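Local coordinates for intradiol ring-cleavage dioxygenase (Streptomyces sp. SirexAA-E, PDB 4ILV), which probably cleaves the aromatic ring of catechol-type compounds between the two hydroxyl-bearing carbons, using molecular oxygen and a bound iron(III) ion, at residues Tyr44-Leu55 and Tyr95-Gln106; Leu84-Gly93 and Phe114-Leu123. All coordinates share one frame; numbering follows the deposited sequence.

Contact 1: residues Tyr44-Leu55 and Tyr95-Gln106. With FE (Fe (III) ion), chain C.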
loop_
_atom_site.group_PDB
_atom_site.type_symbol
_atom_site.label_atom_id
_atom_site.label_comp_id
_atom_site.label_asym_id
_atom_site.label_seq_id
_atom_site.Cartn_x
_atom_site.Cartn_y
_atom_site.Cartn_z
ATOM N N TYR A 44 8.387 9.779 6.717
ATOM C CA TYR A 44 9.105 8.498 6.722
ATOM C C TYR A 44 9.332 7.842 5.357
ATOM O O TYR A 44 9.731 6.680 5.279
ATOM C CB TYR A 44 8.441 7.533 7.705
ATOM C CG TYR A 44 8.361 8.118 9.094
ATOM C CD1 TYR A 44 9.443 8.799 9.643
ATOM C CD2 TYR A 44 7.186 8.050 9.837
ATOM C CE1 TYR A 44 9.371 9.363 10.902
ATOM C CE2 TYR A 44 7.106 8.614 11.107
ATOM C CZ TYR A 44 8.200 9.269 11.631
ATOM O OH TYR A 44 8.129 9.833 12.889
ATOM N N PHE A 45 9.065 8.567 4.281
ATOM C CA PHE A 45 9.400 8.059 2.957
ATOM C C PHE A 45 10.913 8.104 2.715
ATOM O O PHE A 45 11.593 9.026 3.157
ATOM C CB PHE A 45 8.674 8.848 1.861
ATOM C CG PHE A 45 9.075 8.453 0.465
ATOM C CD1 PHE A 45 8.669 7.236 -0.073
ATOM C CD2 PHE A 45 9.864 9.295 -0.312
ATOM C CE1 PHE A 45 9.036 6.872 -1.369
ATOM C CE2 PHE A 45 10.238 8.934 -1.608
ATOM C CZ PHE A 45 9.821 7.720 -2.135
ATOM N N LYS A 46 11.428 7.105 2.010
ATOM C CA LYS A 46 12.813 7.110 1.556
ATOM C C LYS A 46 12.826 6.749 0.073
ATOM O O LYS A 46 12.284 5.714 -0.327
ATOM C CB LYS A 46 13.661 6.111 2.347
ATOM C CG LYS A 46 13.975 6.558 3.763
ATOM C CD LYS A 46 14.927 5.594 4.477
ATOM C CE LYS A 46 16.313 5.587 3.855
ATOM N NZ LYS A 46 17.235 4.676 4.610
ATOM N N PRO A 47 13.425 7.618 -0.757
ATOM C CA PRO A 47 13.535 7.283 -2.180
ATOM C C PRO A 47 14.474 6.095 -2.369
ATOM O O PRO A 47 15.188 5.732 -1.434
ATOM C CB PRO A 47 14.140 8.553 -2.794
ATOM C CG PRO A 47 14.842 9.227 -1.668
ATOM C CD PRO A 47 14.021 8.930 -0.446
ATOM N N ASP A 48 14.443 5.499 -3.557
ATOM C CA ASP A 48 15.359 4.432 -3.944
ATOM C C ASP A 48 15.102 3.109 -3.239
ATOM O O ASP A 48 16.052 2.419 -2.876
ATOM C CB ASP A 48 16.823 4.858 -3.765
ATOM C CG ASP A 48 17.175 6.081 -4.591
ATOM O OD1 ASP A 48 16.718 6.163 -5.752
ATOM O OD2 ASP A 48 17.913 6.955 -4.083
ATOM N N SER A 49 13.829 2.753 -3.049
ATOM C CA SER A 49 13.482 1.448 -2.494
ATOM C C SER A 49 13.945 0.387 -3.489
ATOM O O SER A 49 14.050 0.667 -4.682
ATOM C CB SER A 49 11.968 1.322 -2.259
ATOM O OG SER A 49 11.249 1.192 -3.483
ATOM N N PRO A 50 14.261 -0.823 -2.995
ATOM C CA PRO A 50 14.663 -1.922 -3.876
ATOM C C PRO A 50 13.450 -2.499 -4.599
ATOM O O PRO A 50 12.326 -2.325 -4.137
ATOM C CB PRO A 50 15.215 -2.957 -2.901
ATOM C CG PRO A 50 14.474 -2.692 -1.625
ATOM C CD PRO A 50 14.286 -1.216 -1.572
ATOM N N PRO A 51 13.667 -3.185 -5.726
ATOM C CA PRO A 51 12.516 -3.867 -6.331
ATOM C C PRO A 51 12.226 -5.206 -5.647
ATOM O O PRO A 51 13.088 -6.100 -5.633
ATOM C CB PRO A 51 12.964 -4.085 -7.778
ATOM C CG PRO A 51 14.478 -4.183 -7.679
ATOM C CD PRO A 51 14.892 -3.302 -6.534
ATOM N N ARG A 52 11.030 -5.328 -5.076
ATOM C CA ARG A 52 10.556 -6.582 -4.490
ATOM C C ARG A 52 9.064 -6.527 -4.191
ATOM O O ARG A 52 8.550 -5.495 -3.770
ATOM C CB ARG A 52 11.317 -6.897 -3.191
ATOM C CG ARG A 52 11.329 -5.768 -2.168
ATOM C CD ARG A 52 12.241 -6.130 -0.961
ATOM N NE ARG A 52 12.548 -4.965 -0.123
ATOM C CZ ARG A 52 13.574 -4.903 0.734
ATOM N NH1 ARG A 52 13.794 -3.803 1.450
ATOM N NH2 ARG A 52 14.411 -5.928 0.860
ATOM N N THR A 53 8.375 -7.655 -4.346
ATOM C CA THR A 53 6.949 -7.711 -4.014
ATOM C C THR A 53 6.760 -8.260 -2.608
ATOM O O THR A 53 5.691 -8.119 -2.020
ATOM C CB THR A 53 6.195 -8.619 -4.956
ATOM O OG1 THR A 53 6.792 -9.917 -4.906
ATOM C CG2 THR A 53 6.250 -8.076 -6.387
ATOM N N SER A 54 7.806 -8.899 -2.073
ATOM C CA SER A 54 7.732 -9.444 -0.725
ATOM C C SER A 54 8.622 -8.661 0.238
ATOM O O SER A 54 9.808 -8.483 -0.019
ATOM C CB SER A 54 8.124 -10.920 -0.730
ATOM O OG SER A 54 8.096 -11.454 0.582
ATOM N N LEU A 55 8.054 -8.211 1.353
ATOM C CA LEU A 55 8.809 -7.420 2.320
ATOM C C LEU A 55 9.184 -8.245 3.537
ATOM O O LEU A 55 9.842 -7.747 4.442
ATOM C CB LEU A 55 7.975 -6.230 2.799
ATOM C CG LEU A 55 7.440 -5.293 1.715
ATOM C CD1 LEU A 55 6.694 -4.135 2.347
ATOM C CD2 LEU A 55 8.576 -4.786 0.811
ATOM N N TYR A 95 9.275 2.745 11.569
ATOM C CA TYR A 95 9.752 2.799 10.185
ATOM C C TYR A 95 11.273 2.680 10.190
ATOM O O TYR A 95 11.939 3.148 11.118
ATOM C CB TYR A 95 9.363 4.117 9.495
ATOM C CG TYR A 95 7.886 4.268 9.192
ATOM C CD1 TYR A 95 7.380 3.959 7.924
ATOM C CD2 TYR A 95 6.997 4.723 10.161
ATOM C CE1 TYR A 95 6.022 4.091 7.637
ATOM C CE2 TYR A 95 5.631 4.870 9.876
ATOM C CZ TYR A 95 5.150 4.543 8.615
ATOM O OH TYR A 95 3.803 4.672 8.319
ATOM N N ASP A 96 11.830 2.085 9.143
ATOM C CA ASP A 96 13.283 1.949 9.051
ATOM C C ASP A 96 13.870 3.157 8.334
ATOM O O ASP A 96 13.679 3.312 7.132
ATOM C CB ASP A 96 13.644 0.642 8.329
ATOM C CG ASP A 96 15.151 0.377 8.287
ATOM O OD1 ASP A 96 15.936 1.103 8.933
ATOM O OD2 ASP A 96 15.545 -0.585 7.602
ATOM N N MET A 97 14.560 4.023 9.076
ATOM C CA MET A 97 15.166 5.220 8.486
ATOM C C MET A 97 16.631 5.030 8.092
ATOM O O MET A 97 17.189 5.823 7.334
ATOM C CB MET A 97 15.048 6.425 9.431
ATOM C CG MET A 97 13.617 6.883 9.700
ATOM S SD MET A 97 12.535 6.929 8.247
ATOM C CE MET A 97 13.357 8.112 7.181
ATOM N N THR A 98 17.260 3.989 8.619
ATOM C CA THR A 98 18.670 3.759 8.335
ATOM C C THR A 98 18.787 2.831 7.126
ATOM O O THR A 98 19.661 3.022 6.276
ATOM C CB THR A 98 19.433 3.220 9.568
ATOM O OG1 THR A 98 19.135 1.838 9.776
ATOM C CG2 THR A 98 19.023 3.998 10.802
ATOM N N GLY A 99 17.917 1.822 7.066
ATOM C CA GLY A 99 17.847 0.942 5.908
ATOM C C GLY A 99 16.533 0.993 5.144
ATOM O O GLY A 99 15.829 2.009 5.140
ATOM N N PHE A 100 16.174 -0.126 4.523
ATOM C CA PHE A 100 14.985 -0.159 3.683
ATOM C C PHE A 100 14.053 -1.297 4.050
ATOM O O PHE A 100 13.248 -1.745 3.223
ATOM C CB PHE A 100 15.381 -0.212 2.201
ATOM C CG PHE A 100 15.967 1.080 1.690
ATOM C CD1 PHE A 100 15.175 2.001 1.025
ATOM C CD2 PHE A 100 17.304 1.378 1.889
ATOM C CE1 PHE A 100 15.706 3.186 0.562
ATOM C CE2 PHE A 100 17.843 2.565 1.432
ATOM C CZ PHE A 100 17.042 3.471 0.764
ATOM N N ALA A 101 14.135 -1.761 5.295
ATOM C CA ALA A 101 13.164 -2.751 5.739
ATOM C C ALA A 101 11.747 -2.188 5.554
ATOM O O ALA A 101 11.493 -1.010 5.823
ATOM C CB ALA A 101 13.411 -3.152 7.189
ATOM N N PHE A 102 10.840 -3.030 5.070
ATOM C CA PHE A 102 9.457 -2.635 4.822
ATOM C C PHE A 102 9.309 -1.511 3.826
ATOM O O PHE A 102 8.370 -0.713 3.894
ATOM C CB PHE A 102 8.718 -2.348 6.130
ATOM C CG PHE A 102 8.443 -3.583 6.907
ATOM C CD1 PHE A 102 7.410 -4.427 6.523
ATOM C CD2 PHE A 102 9.243 -3.943 7.977
ATOM C CE1 PHE A 102 7.158 -5.588 7.213
ATOM C CE2 PHE A 102 9.000 -5.116 8.680
ATOM C CZ PHE A 102 7.956 -5.941 8.296
ATOM N N ARG A 103 10.248 -1.481 2.888
ATOM C CA ARG A 103 10.192 -0.599 1.735
ATOM C C ARG A 103 10.476 -1.464 0.507
ATOM O O ARG A 103 11.424 -2.251 0.493
ATOM C CB ARG A 103 11.235 0.518 1.857
ATOM C CG ARG A 103 11.194 1.249 3.201
ATOM C CD ARG A 103 12.189 2.393 3.259
ATOM N NE ARG A 103 12.150 3.087 4.543
ATOM C CZ ARG A 103 11.304 4.072 4.836
ATOM N NH1 ARG A 103 11.352 4.652 6.034
ATOM N NH2 ARG A 103 10.401 4.475 3.938
ATOM N N GLY A 104 9.648 -1.340 -0.520
ATOM C CA GLY A 104 9.871 -2.088 -1.746
ATOM C C GLY A 104 8.911 -1.670 -2.850
ATOM O O GLY A 104 7.764 -1.339 -2.571
ATOM N N HIS A 105 9.373 -1.689 -4.099
ATOM C CA HIS A 105 8.523 -1.301 -5.222
ATOM C C HIS A 105 8.402 -2.404 -6.263
ATOM O O HIS A 105 9.205 -3.351 -6.289
ATOM C CB HIS A 105 9.035 -0.017 -5.885
ATOM C CG HIS A 105 10.322 -0.188 -6.638
ATOM N ND1 HIS A 105 11.553 0.123 -6.095
ATOM C CD2 HIS A 105 10.565 -0.613 -7.900
ATOM C CE1 HIS A 105 12.498 -0.124 -6.986
ATOM N NE2 HIS A 105 11.923 -0.572 -8.088
ATOM N N GLN A 106 7.409 -2.247 -7.137
ATOM C CA GLN A 106 7.120 -3.219 -8.184
ATOM C C GLN A 106 6.416 -2.543 -9.352
ATOM O O GLN A 106 5.989 -1.396 -9.249
ATOM C CB GLN A 106 6.229 -4.335 -7.644
ATOM C CG GLN A 106 4.847 -3.846 -7.195
ATOM C CD GLN A 106 4.029 -4.936 -6.549
ATOM O OE1 GLN A 106 3.292 -5.656 -7.224
ATOM N NE2 GLN A 106 4.140 -5.059 -5.227
HETATM FE FE FE C . 2.941 6.518 8.227
HETATM O O HOH W 1 10.391 4.354 1.144
HETATM O O HOH W 2 6.415 -3.639 -4.003
HETATM O O HOH W 3 11.506 -5.595 4.109
#

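Contact 2: residues Leu84-Gly93 and Phe114-Leu123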
loop_
_atom_site.group_PDB
_atom_site.type_symbol
_atom_site.label_atom_id
_atom_site.label_comp_id
_atom_site.label_asym_id
_atom_site.label_seq_id
_atom_site.Cartn_x
_atom_site.Cartn_y
_atom_site.Cartn_z
ATOM N N LEU A 84 4.506 0.839 -8.500
ATOM C CA LEU A 84 3.934 0.911 -7.161
ATOM C C LEU A 84 5.044 0.784 -6.109
ATOM O O LEU A 84 5.723 -0.227 -6.050
ATOM C CB LEU A 84 2.906 -0.198 -6.958
ATOM C CG LEU A 84 1.682 -0.096 -7.877
ATOM C CD1 LEU A 84 0.886 -1.376 -7.808
ATOM C CD2 LEU A 84 0.826 1.084 -7.441
ATOM N N ASP A 85 5.211 1.813 -5.295
ATOM C CA ASP A 85 6.302 1.887 -4.333
ATOM C C ASP A 85 5.684 1.940 -2.945
ATOM O O ASP A 85 5.098 2.950 -2.564
ATOM C CB ASP A 85 7.129 3.143 -4.624
ATOM C CG ASP A 85 8.414 3.240 -3.781
ATOM O OD1 ASP A 85 8.824 2.231 -3.164
ATOM O OD2 ASP A 85 9.024 4.336 -3.756
ATOM N N PHE A 86 5.800 0.843 -2.200
ATOM C CA PHE A 86 5.157 0.720 -0.893
ATOM C C PHE A 86 6.146 0.973 0.248
ATOM O O PHE A 86 7.317 0.609 0.155
ATOM C CB PHE A 86 4.587 -0.690 -0.719
ATOM C CG PHE A 86 3.394 -1.006 -1.598
ATOM C CD1 PHE A 86 2.119 -0.652 -1.195
ATOM C CD2 PHE A 86 3.546 -1.701 -2.785
ATOM C CE1 PHE A 86 1.017 -0.972 -1.963
ATOM C CE2 PHE A 86 2.447 -2.029 -3.570
ATOM C CZ PHE A 86 1.184 -1.663 -3.163
ATOM N N TRP A 87 5.682 1.608 1.316
ATOM C CA TRP A 87 6.439 1.605 2.566
ATOM C C TRP A 87 5.476 1.633 3.761
ATOM O O TRP A 87 4.312 2.019 3.610
ATOM C CB TRP A 87 7.492 2.731 2.610
ATOM C CG TRP A 87 6.947 4.116 2.766
ATOM C CD1 TRP A 87 6.964 4.879 3.906
ATOM C CD2 TRP A 87 6.331 4.921 1.754
ATOM N NE1 TRP A 87 6.382 6.097 3.667
ATOM C CE2 TRP A 87 5.988 6.153 2.355
ATOM C CE3 TRP A 87 6.013 4.712 0.407
ATOM C CZ2 TRP A 87 5.346 7.175 1.654
ATOM C CZ3 TRP A 87 5.374 5.733 -0.291
ATOM C CH2 TRP A 87 5.049 6.948 0.335
ATOM N N GLN A 88 5.949 1.207 4.932
ATOM C CA GLN A 88 5.063 1.010 6.082
ATOM C C GLN A 88 5.854 0.764 7.346
ATOM O O GLN A 88 7.045 0.461 7.289
ATOM C CB GLN A 88 4.179 -0.219 5.871
ATOM C CG GLN A 88 4.986 -1.535 5.895
ATOM C CD GLN A 88 4.119 -2.772 5.925
ATOM O OE1 GLN A 88 3.649 -3.243 4.888
ATOM N NE2 GLN A 88 3.903 -3.313 7.118
ATOM N N ALA A 89 5.176 0.848 8.485
ATOM C CA ALA A 89 5.811 0.511 9.759
ATOM C C ALA A 89 5.865 -0.996 9.940
ATOM O O ALA A 89 5.083 -1.729 9.320
ATOM C CB ALA A 89 5.049 1.150 10.914
ATOM N N ASP A 90 6.777 -1.459 10.797
ATOM C CA ASP A 90 6.848 -2.872 11.141
ATOM C C ASP A 90 5.745 -3.214 12.138
ATOM O O ASP A 90 4.893 -2.370 12.420
ATOM C CB ASP A 90 8.256 -3.272 11.641
ATOM C CG ASP A 90 8.657 -2.601 12.955
ATOM O OD1 ASP A 90 7.794 -2.051 13.685
ATOM O OD2 ASP A 90 9.874 -2.649 13.261
ATOM N N THR A 91 5.731 -4.441 12.650
ATOM C CA THR A 91 4.649 -4.866 13.544
ATOM C C THR A 91 4.579 -4.031 14.825
ATOM O O THR A 91 3.545 -3.969 15.485
ATOM C CB THR A 91 4.741 -6.356 13.902
ATOM O OG1 THR A 91 3.516 -6.766 14.507
ATOM C CG2 THR A 91 5.915 -6.634 14.886
ATOM N N GLY A 92 5.689 -3.391 15.173
ATOM C CA GLY A 92 5.760 -2.598 16.381
ATOM C C GLY A 92 5.587 -1.114 16.114
ATOM O O GLY A 92 5.749 -0.293 17.016
ATOM N N GLY A 93 5.306 -0.764 14.865
ATOM C CA GLY A 93 5.021 0.616 14.520
ATOM C C GLY A 93 6.231 1.469 14.170
ATOM O O GLY A 93 6.114 2.684 14.055
ATOM N N PHE A 114 -1.153 -6.319 -9.105
ATOM C CA PHE A 114 -0.015 -6.238 -8.174
ATOM C C PHE A 114 -0.243 -7.168 -6.986
ATOM O O PHE A 114 -1.383 -7.566 -6.720
ATOM C CB PHE A 114 0.168 -4.817 -7.644
ATOM C CG PHE A 114 -0.912 -4.396 -6.681
ATOM C CD1 PHE A 114 -0.718 -4.496 -5.305
ATOM C CD2 PHE A 114 -2.120 -3.894 -7.151
ATOM C CE1 PHE A 114 -1.719 -4.128 -4.412
ATOM C CE2 PHE A 114 -3.132 -3.510 -6.264
ATOM C CZ PHE A 114 -2.925 -3.620 -4.891
ATOM N N THR A 115 0.846 -7.498 -6.285
ATOM C CA THR A 115 0.782 -8.244 -5.037
ATOM C C THR A 115 1.851 -7.753 -4.081
ATOM O O THR A 115 2.981 -7.491 -4.490
ATOM C CB THR A 115 1.028 -9.742 -5.239
ATOM O OG1 THR A 115 0.397 -10.176 -6.445
ATOM C CG2 THR A 115 0.459 -10.507 -4.075
ATOM N N LEU A 116 1.492 -7.652 -2.808
ATOM C CA LEU A 116 2.442 -7.230 -1.780
ATOM C C LEU A 116 2.354 -8.179 -0.608
ATOM O O LEU A 116 1.313 -8.265 0.039
ATOM C CB LEU A 116 2.120 -5.829 -1.287
ATOM C CG LEU A 116 3.081 -5.319 -0.198
ATOM C CD1 LEU A 116 4.433 -5.015 -0.791
ATOM C CD2 LEU A 116 2.506 -4.090 0.453
ATOM N N ARG A 117 3.431 -8.916 -0.351
ATOM C CA ARG A 117 3.462 -9.792 0.815
ATOM C C ARG A 117 4.168 -9.078 1.957
ATOM O O ARG A 117 5.332 -8.690 1.820
ATOM C CB ARG A 117 4.179 -11.098 0.513
ATOM C CG ARG A 117 4.121 -12.061 1.694
ATOM C CD ARG A 117 5.081 -13.222 1.520
ATOM N NE ARG A 117 5.204 -14.015 2.743
ATOM C CZ ARG A 117 6.191 -14.877 2.966
ATOM N NH1 ARG A 117 7.137 -15.045 2.050
ATOM N NH2 ARG A 117 6.240 -15.563 4.105
ATOM N N THR A 118 3.485 -8.921 3.085
ATOM C CA THR A 118 4.028 -8.086 4.157
ATOM C C THR A 118 3.483 -8.570 5.501
ATOM O O THR A 118 3.040 -9.708 5.601
ATOM C CB THR A 118 3.706 -6.579 3.872
ATOM O OG1 THR A 118 4.350 -5.737 4.832
ATOM C CG2 THR A 118 2.186 -6.307 3.860
ATOM N N ILE A 119 3.553 -7.747 6.545
ATOM C CA ILE A 119 2.812 -8.059 7.776
ATOM C C ILE A 119 1.923 -6.870 8.099
ATOM O O ILE A 119 2.117 -5.791 7.550
ATOM C CB ILE A 119 3.731 -8.448 9.006
ATOM C CG1 ILE A 119 4.927 -7.511 9.142
ATOM C CG2 ILE A 119 4.276 -9.864 8.831
ATOM C CD1 ILE A 119 4.614 -6.139 9.724
ATOM N N VAL A 120 0.952 -7.061 8.976
ATOM C CA VAL A 120 0.052 -5.970 9.319
ATOM C C VAL A 120 0.884 -4.911 10.028
ATOM O O VAL A 120 1.537 -5.217 11.021
ATOM C CB VAL A 120 -1.077 -6.477 10.232
ATOM C CG1 VAL A 120 -1.974 -5.338 10.676
ATOM C CG2 VAL A 120 -1.905 -7.562 9.504
ATOM N N PRO A 121 0.905 -3.671 9.501
ATOM C CA PRO A 121 1.722 -2.657 10.185
ATOM C C PRO A 121 1.193 -2.344 11.583
ATOM O O PRO A 121 -0.016 -2.367 11.822
ATOM C CB PRO A 121 1.608 -1.429 9.286
ATOM C CG PRO A 121 0.293 -1.636 8.505
ATOM C CD PRO A 121 0.196 -3.136 8.326
ATOM N N GLY A 122 2.109 -2.060 12.500
ATOM C CA GLY A 122 1.738 -1.711 13.855
ATOM C C GLY A 122 1.308 -0.257 13.982
ATOM O O GLY A 122 1.625 0.584 13.130
ATOM N N LEU A 123 0.568 0.035 15.047
ATOM C CA LEU A 123 0.170 1.404 15.355
ATOM C C LEU A 123 1.315 2.223 15.964
ATOM O O LEU A 123 2.149 1.691 16.715
ATOM C CB LEU A 123 -0.993 1.400 16.336
ATOM C CG LEU A 123 -2.330 0.848 15.867
ATOM C CD1 LEU A 123 -3.325 1.001 17.010
ATOM C CD2 LEU A 123 -2.802 1.581 14.629
HETATM O O HOH W 4 1.552 -7.460 12.615
HETATM O O HOH W 5 4.619 2.254 17.749
#

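Contact 1: residues Tyr44-Leu55 and Tyr95-Gln106
K46 reaches across to segment 95-106 and packs between F100 and R103. Its chain bends about the CG-CD bond (chi3 67°), which brings NZ to the backbone. There K46 NZ donates to M97 O at 3.0 Å and to G99 O at 3.1 Å, from above both carbonyl planes. K46 NZ also stands over one face of the F100 ring, 4.2 Å from its centroid, a cation-pi contact. P47 O meets the edge of the same ring. Nearer its backbone, CG of K46 lies over the centre of the R103 guanidinium. R103 grips Y44 O end-on, NH1 and NH2 each 2.7 Å away. Its NE and NH1 hold D96 O side-on.

The Y44 side chain runs across that of Y95 at about a right angle, with its CB over one face of the ring. Y44 CB sits 3.9 Å from the Y95 ring centroid, a CH-pi contact. The two rings are near parallel but slid apart, with planes at 29°. Y95 OH binds the iron(III) ion at 2.0 Å; Y124, H130 and H132 are its other protein ligands. The two cationic side chains thus spend their N-H groups largely on backbone carbonyls, tying the loop 44-55 to the chain that carries an iron ligand, while Y44 packs on that ligand's ring.

Contact 2: residues Leu84-Gly93 and Phe114-Leu123
F86 and L116 slide past each other in opposite directions. CD2 of L116 lies over one face of the F86 ring, 4.0 Å from the centroid and offset toward the rim, a CH-pi contact. L116 CG stands opposite its own backbone N (chi1 180°), which carries the two methyls to the ring. F114 crosses F86 at about a right angle, with F114 CE1 4.0 Å from F86 CZ. It also crosses L84, whose CD1 touches F114 CB at 3.5 Å.

Strands 84-87 and 114-119 belong to different sheets. Their axes pass 9.8 Å apart at 19°, so these side chains fill the core of a beta sandwich, as in other intradiol dioxygenases. Past the apolar part, Q88 and T118 come from opposite directions. T118 OG1 donates to Q88 OE1 at 2.6 Å, from above the amide plane. Q88 NE2 gives a nearly straight bond (175°) to I119 O at 3.1 Å and another to A89 O, both in its amide plane. A leucine in place of Q88 would probably leave T118 OG1, I119 O and A89 O without these mates in the buried layer. Farther on, G122 N donates to D90 O at 2.8 Å, and G93 N reaches that oxygen from the opposite face.

Contact 2 is buried near the centre of the chain, whereas contact 1 lies at the surface. Their segments alternate along the sequence, and strands 83-87 and 103-107 are neighbours in one sheet. Contact 1 adds the loop 44-55 beside that sheet's outermost strand 103-107; contact 2 joins the sheet to strand 113-119 of the other. The difference in place goes with a difference in chemistry. The outer contact leans on charged side chains held by backbone carbonyls, with some aromatic packing; the inner one is mostly apolar, with one buried amide and a backbone bond at its loop end. They meet directly where S49 OG approaches D85 OD1, and where Q106 O pairs with L84 N, both probable hydrogen bonds.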